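Local coordinates for plasmin and fibronectin-binding protein A (Streptococcus pneumoniae, PDB 4MR0), which acts as a surface adhesin and invasin of the bacterium, binding human fibronectin, plasmin, plasminogen and serum albumin, at residues A245-S251 with A269-S275; I307-T311 with T358-I364; I256-K262 with V280-L286. The contacts are given in a common frame with arbitrary orientation. Residues are numbered along the deposited sequence.

Contact 1: residues A245-S251 with A269-S275. With MN (manganese (II) ion), chain G.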
# COMPACT_ATOMS: atom_id res chain seq x y z
N ALA A 245 -10.53 -5.97 7.07
CA ALA A 245 -10.27 -6.71 8.31
C ALA A 245 -10.00 -5.84 9.52
O ALA A 245 -10.53 -6.09 10.61
CB ALA A 245 -9.10 -7.68 8.10
N PHE A 246 -9.16 -4.82 9.35
CA PHE A 246 -8.79 -3.94 10.45
C PHE A 246 -8.93 -2.45 10.18
O PHE A 246 -8.60 -1.97 9.10
CB PHE A 246 -7.32 -4.18 10.83
CG PHE A 246 -7.06 -5.50 11.52
CD1 PHE A 246 -7.23 -5.63 12.89
CD2 PHE A 246 -6.61 -6.60 10.79
CE1 PHE A 246 -6.95 -6.83 13.54
CE2 PHE A 246 -6.33 -7.81 11.43
CZ PHE A 246 -6.50 -7.93 12.80
N ALA A 247 -9.44 -1.72 11.17
CA ALA A 247 -9.55 -0.27 11.10
C ALA A 247 -8.83 0.16 12.38
O ALA A 247 -9.40 0.15 13.47
CB ALA A 247 -11.00 0.17 11.13
N ILE A 248 -7.56 0.51 12.22
CA ILE A 248 -6.71 0.93 13.33
C ILE A 248 -6.59 2.45 13.35
O ILE A 248 -5.96 3.04 12.49
CB ILE A 248 -5.31 0.30 13.16
CG1 ILE A 248 -5.44 -1.23 13.10
CG2 ILE A 248 -4.40 0.71 14.32
CD1 ILE A 248 -4.19 -1.93 12.63
N GLY A 249 -7.22 3.07 14.34
CA GLY A 249 -7.16 4.52 14.42
C GLY A 249 -6.77 5.04 15.79
O GLY A 249 -7.22 4.52 16.81
N ASN A 250 -5.94 6.08 15.80
CA ASN A 250 -5.48 6.70 17.04
C ASN A 250 -4.89 5.64 17.97
O ASN A 250 -5.04 5.73 19.19
CB ASN A 250 -6.66 7.41 17.74
CG ASN A 250 -6.20 8.54 18.66
OD1 ASN A 250 -6.98 9.06 19.48
ND2 ASN A 250 -4.95 8.94 18.53
N SER A 251 -4.21 4.66 17.40
CA SER A 251 -3.62 3.60 18.20
C SER A 251 -2.10 3.69 18.31
O SER A 251 -1.45 4.43 17.57
CB SER A 251 -4.03 2.24 17.62
OG SER A 251 -4.07 1.25 18.64
N ALA A 269 -7.89 -4.05 3.36
CA ALA A 269 -7.78 -5.13 4.32
C ALA A 269 -7.42 -4.49 5.66
O ALA A 269 -7.90 -4.90 6.72
CB ALA A 269 -6.70 -6.11 3.90
N ILE A 270 -6.58 -3.47 5.60
CA ILE A 270 -6.14 -2.77 6.79
C ILE A 270 -6.03 -1.27 6.56
O ILE A 270 -5.52 -0.83 5.54
CB ILE A 270 -4.74 -3.26 7.24
CG1 ILE A 270 -4.78 -4.75 7.58
CG2 ILE A 270 -4.25 -2.45 8.44
CD1 ILE A 270 -3.41 -5.37 7.84
N GLN A 271 -6.52 -0.49 7.52
CA GLN A 271 -6.40 0.97 7.46
C GLN A 271 -5.71 1.38 8.76
O GLN A 271 -6.16 1.03 9.85
CB GLN A 271 -7.77 1.66 7.38
CG GLN A 271 -8.48 1.47 6.05
CD GLN A 271 -9.86 2.10 6.05
OE1 GLN A 271 -10.00 3.32 5.94
NE2 GLN A 271 -10.89 1.27 6.16
N ILE A 272 -4.61 2.10 8.62
CA ILE A 272 -3.83 2.57 9.76
C ILE A 272 -3.89 4.08 9.66
O ILE A 272 -3.28 4.67 8.77
CB ILE A 272 -2.36 2.09 9.63
CG1 ILE A 272 -2.33 0.56 9.60
CG2 ILE A 272 -1.53 2.61 10.80
CD1 ILE A 272 -0.97 -0.02 9.19
N ALA A 273 -4.65 4.69 10.57
CA ALA A 273 -4.86 6.13 10.56
C ALA A 273 -4.52 6.77 11.90
O ALA A 273 -5.03 6.36 12.94
CB ALA A 273 -6.32 6.43 10.21
N GLY A 274 -3.67 7.79 11.85
CA GLY A 274 -3.27 8.48 13.07
C GLY A 274 -2.74 7.51 14.11
O GLY A 274 -2.91 7.72 15.31
N SER A 275 -2.07 6.46 13.65
CA SER A 275 -1.53 5.46 14.57
C SER A 275 -0.01 5.39 14.52
O SER A 275 0.60 5.57 13.46
CB SER A 275 -2.13 4.09 14.25
OG SER A 275 -3.52 4.12 14.50
MN MN G . -9.03 5.17 4.97
O HOH W 1 -9.97 -1.68 6.52
O HOH W 2 -1.24 7.39 17.71
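Stacked coils of a parallel beta-helix illustrate how a repeat builds a wall: each turn of the chain lays a strand beside its equivalent in the turn before. Here, in the beta-helical part of the adhesin, strands 246-249 and 270-273 run parallel, their short axes approaching to 4.8 Å with directions 4° apart, and with a shift of 24 residues. The pairing opens at Ala269, whose O accepts from both Ala245 N and Phe246 N, each at 2.9 Å. Ile270 faces the interior; its CG1 lies 4.1 Å from Phe246 CD2, and its CG2 4.2 Å from Ile248 CD1. Gln271 points to the other face. Its backbone N donates to Phe246 O (3.0 Å) and its O accepts from Ile248 N (2.8 Å), while side-chain OE1 binds manganese at 2.3 Å, a site completed by Gln306, Glu308 and Gly314. NE2 turns to Tyr317 and to a water that also donates to Phe246 O. Ile272 returns to the core, its CG1 4.3 Å from Ile248 CD1. Ala273 N then donates to Ile248 O (2.9 Å), and Ala273 O accepts from Asn250 N (3.0 Å). Gly274 turns the corner with positive phi, exactly as Asn250 does one coil earlier. Ser275 OG closes the sequence, accepting from Ser251 N at 3.0 Å and donating to Ala273 O at 3.1 Å. The pair sits between strand 194-195 on one flank and strand 306-308 on the other, with its isoleucines and Phe246 packed inward against strands 254-257, 260-265 and 278-289.

Contact 2: residues I307-T311 with T358-I364. With MN (manganese (II) ion), chain G.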
# COMPACT_ATOMS: atom_id res chain seq x y z
N ILE A 307 -2.20 3.59 4.70
CA ILE A 307 -1.54 4.26 5.81
C ILE A 307 -1.89 5.72 5.57
O ILE A 307 -1.46 6.32 4.58
CB ILE A 307 -0.02 4.04 5.74
CG1 ILE A 307 0.29 2.54 5.77
CG2 ILE A 307 0.67 4.76 6.90
CD1 ILE A 307 1.73 2.20 5.41
N GLU A 308 -2.66 6.30 6.47
CA GLU A 308 -3.13 7.65 6.26
C GLU A 308 -3.24 8.47 7.53
O GLU A 308 -3.12 7.95 8.64
CB GLU A 308 -4.52 7.56 5.64
CG GLU A 308 -5.53 6.97 6.64
CD GLU A 308 -6.80 6.44 6.00
OE1 GLU A 308 -7.33 7.10 5.08
OE2 GLU A 308 -7.28 5.37 6.45
N PRO A 309 -3.44 9.79 7.38
CA PRO A 309 -3.58 10.65 8.56
C PRO A 309 -5.02 10.42 9.02
O PRO A 309 -5.83 9.86 8.28
CB PRO A 309 -3.34 12.06 8.01
CG PRO A 309 -3.76 11.94 6.57
CD PRO A 309 -3.21 10.60 6.17
N LEU A 310 -5.35 10.84 10.24
CA LEU A 310 -6.68 10.61 10.77
C LEU A 310 -7.68 11.74 10.51
O LEU A 310 -7.67 12.76 11.20
CB LEU A 310 -6.57 10.32 12.28
CG LEU A 310 -7.80 9.86 13.06
CD1 LEU A 310 -8.39 8.59 12.45
CD2 LEU A 310 -7.39 9.60 14.51
N THR A 311 -8.53 11.54 9.50
CA THR A 311 -9.57 12.50 9.14
C THR A 311 -10.86 11.73 8.91
O THR A 311 -10.83 10.52 8.68
CB THR A 311 -9.23 13.27 7.83
OG1 THR A 311 -9.28 12.37 6.71
CG2 THR A 311 -7.83 13.89 7.92
N THR A 358 -3.83 17.91 6.86
CA THR A 358 -3.40 16.58 7.29
C THR A 358 -1.89 16.55 7.47
O THR A 358 -1.15 17.15 6.68
CB THR A 358 -3.78 15.49 6.27
OG1 THR A 358 -3.09 15.73 5.03
CG2 THR A 358 -5.28 15.46 6.04
N GLN A 359 -1.42 15.86 8.51
CA GLN A 359 0.01 15.74 8.75
C GLN A 359 0.47 14.46 8.04
O GLN A 359 -0.12 13.39 8.23
CB GLN A 359 0.29 15.67 10.25
CG GLN A 359 1.78 15.72 10.62
CD GLN A 359 2.50 16.97 10.10
OE1 GLN A 359 2.08 18.10 10.38
NE2 GLN A 359 3.59 16.76 9.37
N ASN A 360 1.51 14.58 7.23
CA ASN A 360 2.04 13.45 6.46
C ASN A 360 2.52 12.25 7.29
O ASN A 360 3.30 12.41 8.23
CB ASN A 360 3.21 13.92 5.59
CG ASN A 360 2.77 14.75 4.39
OD1 ASN A 360 1.63 15.22 4.32
ND2 ASN A 360 3.68 14.95 3.44
N PRO A 361 2.02 11.04 6.97
CA PRO A 361 2.49 9.88 7.73
C PRO A 361 4.02 9.84 7.53
O PRO A 361 4.49 10.08 6.41
CB PRO A 361 1.79 8.71 7.05
CG PRO A 361 0.44 9.31 6.71
CD PRO A 361 0.81 10.71 6.20
N SER A 362 4.78 9.56 8.58
CA SER A 362 6.24 9.56 8.45
C SER A 362 6.93 8.32 9.02
O SER A 362 6.38 7.63 9.89
CB SER A 362 6.82 10.82 9.11
OG SER A 362 6.58 10.84 10.51
N ASN A 363 8.14 8.05 8.53
CA ASN A 363 8.95 6.90 8.92
C ASN A 363 8.16 5.63 8.61
O ASN A 363 7.84 4.83 9.50
CB ASN A 363 9.35 6.94 10.40
CG ASN A 363 10.39 5.88 10.75
OD1 ASN A 363 11.05 5.33 9.87
ND2 ASN A 363 10.54 5.60 12.04
N ILE A 364 7.87 5.48 7.33
CA ILE A 364 7.11 4.37 6.79
C ILE A 364 8.11 3.44 6.12
O ILE A 364 8.79 3.83 5.17
CB ILE A 364 6.10 4.86 5.73
CG1 ILE A 364 5.27 6.02 6.30
CG2 ILE A 364 5.21 3.72 5.28
CD1 ILE A 364 4.43 5.63 7.51
MN MN G . -9.03 5.17 4.97
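In a right-handed parallel beta-helix of the pectate lyase-like kind, where a strand end meets the loop of a later coil, contact between two segments can rest on side-chain fit without backbone pairing. Residues 307-311 leave strand 306-308, while 358-364 is the loop leading into strand 364-372, and their end-to-end directions lie 165° apart. The sheet pattern of backbone bonds is absent between them, and shape takes over. Ile307, in the same mt rotamer as the inward isoleucines of contact 1, presents both branches: CD1 meets Ile364 CG2 at 3.8 Å and CG2 meets Pro361 CB at 4.1 Å. Ile364 adopts mm instead, which places its CD1 3.9 Å from Ile307 CG2, so that the two side chains touch at a second point. Two prolines with opposite puckers, C-gamma endo at Pro309 and C-gamma exo at Pro361, meet at 3.9 Å between Pro309 CD and Pro361 CG; Pro309 CG also reaches Thr358 CB at 3.6 Å, and Pro309 CB packs on the backbone at Gln359 O, 3.5 Å away. Thr311 and Thr358, both with chi1 at p, turn their methyls together (CG2 to CG2, 3.5 Å), leaving each OG1 to a partner elsewhere, Gly314 and Thr355 respectively. Glu308 points away from the loop. With chi1 p and chi2 t, its carboxylate chelates manganese, OE2 at 2.3 Å and OE1 at 2.6 Å from the ion.

Contact 3: residues I256-K262 with V280-L286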
# COMPACT_ATOMS: atom_id res chain seq x y z
N ILE A 256 0.46 -6.88 13.99
CA ILE A 256 -0.36 -7.86 13.28
C ILE A 256 0.64 -8.76 12.55
O ILE A 256 1.44 -8.27 11.75
CB ILE A 256 -1.28 -7.20 12.23
CG1 ILE A 256 -2.35 -6.35 12.93
CG2 ILE A 256 -1.93 -8.27 11.36
CD1 ILE A 256 -3.25 -5.59 11.98
N LYS A 257 0.61 -10.05 12.83
CA LYS A 257 1.56 -10.94 12.17
C LYS A 257 1.05 -12.34 11.90
O LYS A 257 0.20 -12.86 12.60
CB LYS A 257 2.84 -11.01 12.99
CG LYS A 257 2.65 -11.36 14.45
CD LYS A 257 3.91 -11.04 15.24
CE LYS A 257 5.13 -11.77 14.69
NZ LYS A 257 6.39 -11.38 15.39
N ASN A 258 1.61 -12.92 10.85
CA ASN A 258 1.28 -14.27 10.40
C ASN A 258 -0.22 -14.46 10.24
O ASN A 258 -0.81 -15.41 10.78
CB ASN A 258 1.85 -15.31 11.37
CG ASN A 258 1.79 -16.72 10.80
OD1 ASN A 258 1.89 -16.92 9.60
ND2 ASN A 258 1.63 -17.70 11.68
N VAL A 259 -0.85 -13.56 9.50
CA VAL A 259 -2.27 -13.64 9.24
C VAL A 259 -2.51 -13.74 7.74
O VAL A 259 -1.84 -13.08 6.96
CB VAL A 259 -3.03 -12.40 9.75
CG1 VAL A 259 -4.52 -12.56 9.47
CG2 VAL A 259 -2.77 -12.19 11.24
N THR A 260 -3.47 -14.58 7.35
CA THR A 260 -3.81 -14.73 5.94
C THR A 260 -5.12 -13.96 5.73
O THR A 260 -6.14 -14.34 6.28
CB THR A 260 -4.01 -16.21 5.57
OG1 THR A 260 -2.77 -16.91 5.75
CG2 THR A 260 -4.44 -16.35 4.11
N PHE A 261 -5.07 -12.89 4.94
CA PHE A 261 -6.26 -12.08 4.66
C PHE A 261 -6.82 -12.47 3.30
O PHE A 261 -6.13 -12.40 2.29
CB PHE A 261 -5.90 -10.60 4.63
CG PHE A 261 -5.31 -10.09 5.90
CD1 PHE A 261 -3.96 -10.28 6.19
CD2 PHE A 261 -6.10 -9.38 6.80
CE1 PHE A 261 -3.41 -9.77 7.35
CE2 PHE A 261 -5.57 -8.87 7.98
CZ PHE A 261 -4.21 -9.06 8.25
N LYS A 262 -8.09 -12.86 3.27
CA LYS A 262 -8.70 -13.29 2.02
C LYS A 262 -9.92 -12.53 1.53
O LYS A 262 -10.81 -12.15 2.30
CB LYS A 262 -9.12 -14.76 2.11
CG LYS A 262 -8.01 -15.75 2.39
CD LYS A 262 -8.59 -17.16 2.38
CE LYS A 262 -7.53 -18.22 2.67
NZ LYS A 262 -8.11 -19.59 2.58
N VAL A 280 3.03 -4.78 10.53
CA VAL A 280 2.28 -5.83 9.85
C VAL A 280 3.45 -6.70 9.41
O VAL A 280 4.32 -6.24 8.67
CB VAL A 280 1.51 -5.28 8.65
CG1 VAL A 280 0.86 -6.43 7.88
CG2 VAL A 280 0.42 -4.30 9.13
N ASP A 281 3.48 -7.95 9.86
CA ASP A 281 4.60 -8.82 9.54
C ASP A 281 4.22 -10.26 9.16
O ASP A 281 3.25 -10.81 9.69
CB ASP A 281 5.55 -8.83 10.75
CG ASP A 281 6.84 -9.63 10.52
OD1 ASP A 281 7.29 -9.76 9.36
OD2 ASP A 281 7.42 -10.11 11.52
N ASN A 282 4.97 -10.82 8.22
CA ASN A 282 4.80 -12.21 7.79
C ASN A 282 3.36 -12.64 7.49
O ASN A 282 2.94 -13.74 7.84
CB ASN A 282 5.42 -13.12 8.86
CG ASN A 282 5.61 -14.55 8.38
OD1 ASN A 282 5.98 -14.79 7.23
ND2 ASN A 282 5.37 -15.51 9.27
N SER A 283 2.63 -11.77 6.81
CA SER A 283 1.24 -12.04 6.48
C SER A 283 1.05 -12.18 4.98
O SER A 283 1.95 -11.89 4.19
CB SER A 283 0.35 -10.91 7.00
OG SER A 283 0.39 -10.86 8.41
N ARG A 284 -0.15 -12.63 4.60
CA ARG A 284 -0.51 -12.85 3.21
C ARG A 284 -1.83 -12.16 2.90
O ARG A 284 -2.82 -12.34 3.62
CB ARG A 284 -0.63 -14.35 2.94
CG ARG A 284 0.67 -15.12 3.13
CD ARG A 284 0.41 -16.52 3.65
NE ARG A 284 -0.09 -16.51 5.03
CZ ARG A 284 0.65 -16.18 6.09
NH1 ARG A 284 1.93 -15.85 5.95
NH2 ARG A 284 0.11 -16.19 7.30
N PHE A 285 -1.84 -11.37 1.84
CA PHE A 285 -3.04 -10.65 1.42
C PHE A 285 -3.45 -11.25 0.09
O PHE A 285 -2.91 -10.91 -0.97
CB PHE A 285 -2.73 -9.16 1.31
CG PHE A 285 -2.36 -8.54 2.63
CD1 PHE A 285 -1.10 -8.74 3.18
CD2 PHE A 285 -3.31 -7.84 3.37
CE1 PHE A 285 -0.78 -8.25 4.45
CE2 PHE A 285 -3.00 -7.34 4.63
CZ PHE A 285 -1.74 -7.55 5.18
N LEU A 286 -4.43 -12.14 0.15
CA LEU A 286 -4.90 -12.86 -1.01
C LEU A 286 -6.27 -12.50 -1.57
O LEU A 286 -7.30 -12.82 -0.98
CB LEU A 286 -4.88 -14.36 -0.70
CG LEU A 286 -3.61 -14.89 -0.02
CD1 LEU A 286 -3.78 -16.38 0.27
CD2 LEU A 286 -2.39 -14.65 -0.91
O HOH W 3 -1.74 -17.41 9.34
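A corner in a beta-helix is a test of whether consecutive coils can turn in step, and these two do. Ile256 begins on the interior side beside Val280, its O accepting from Asp281 N at 2.8 Å. Lys257 faces outward next to Asp281, whose OD1 is held by Asn333 of the following coil. At Asn258 phi turns positive, as it does at Asn282; Asn258 N donates to Asp281 O (2.9 Å), and its OD1 accepts from Arg284 NH2 (3.0 Å). Val259, just before the strand resumes at Thr260, donates from N to Ser283 OG (3.2 Å) and accepts at O from Arg284 N (2.9 Å). Thr260 OG1 takes a bond from Arg284 NE (2.8 Å). Phe261 lies inside, its N bonded to Arg284 O and its O to Leu286 N, both 2.7 Å. Its ring runs nearly parallel to that of Phe285 (planes at 7°, centroids 4.5 Å apart) but is slid aside, so overlap is slight; Phe336 stacks on Phe285 in turn. Lys262 points outward beside Leu286. Ile256, Val280, Phe261 and Phe285 thus make an apolar inner face; the outer face is mainly polar, Leu286 its apolar member, and there Arg284 fastens the corner to Asn258 and Thr260 of the preceding coil.

How the contacts relate
Followed from the N terminus, the chain enters contact 1 at 245-251, turns through 256-262 of contact 3, returns to close contact 1 at 269-275, and closes contact 3 at 280-286. These two therefore cross, as successive faces of two adjacent coils must, and they meet in the interior, where Phe246 packs on Ile256 and Phe261, and Ile270 on Phe285. Contact 2 follows in series, closing the longer excursion from 307-311 to 358-364. It joins contact 1 through strand neighbours 270-273 and 306-308 and through manganese shared by Gln271 and Glu308. Contacts 2 and 3 do not touch, yet both belong to the same curled sheet.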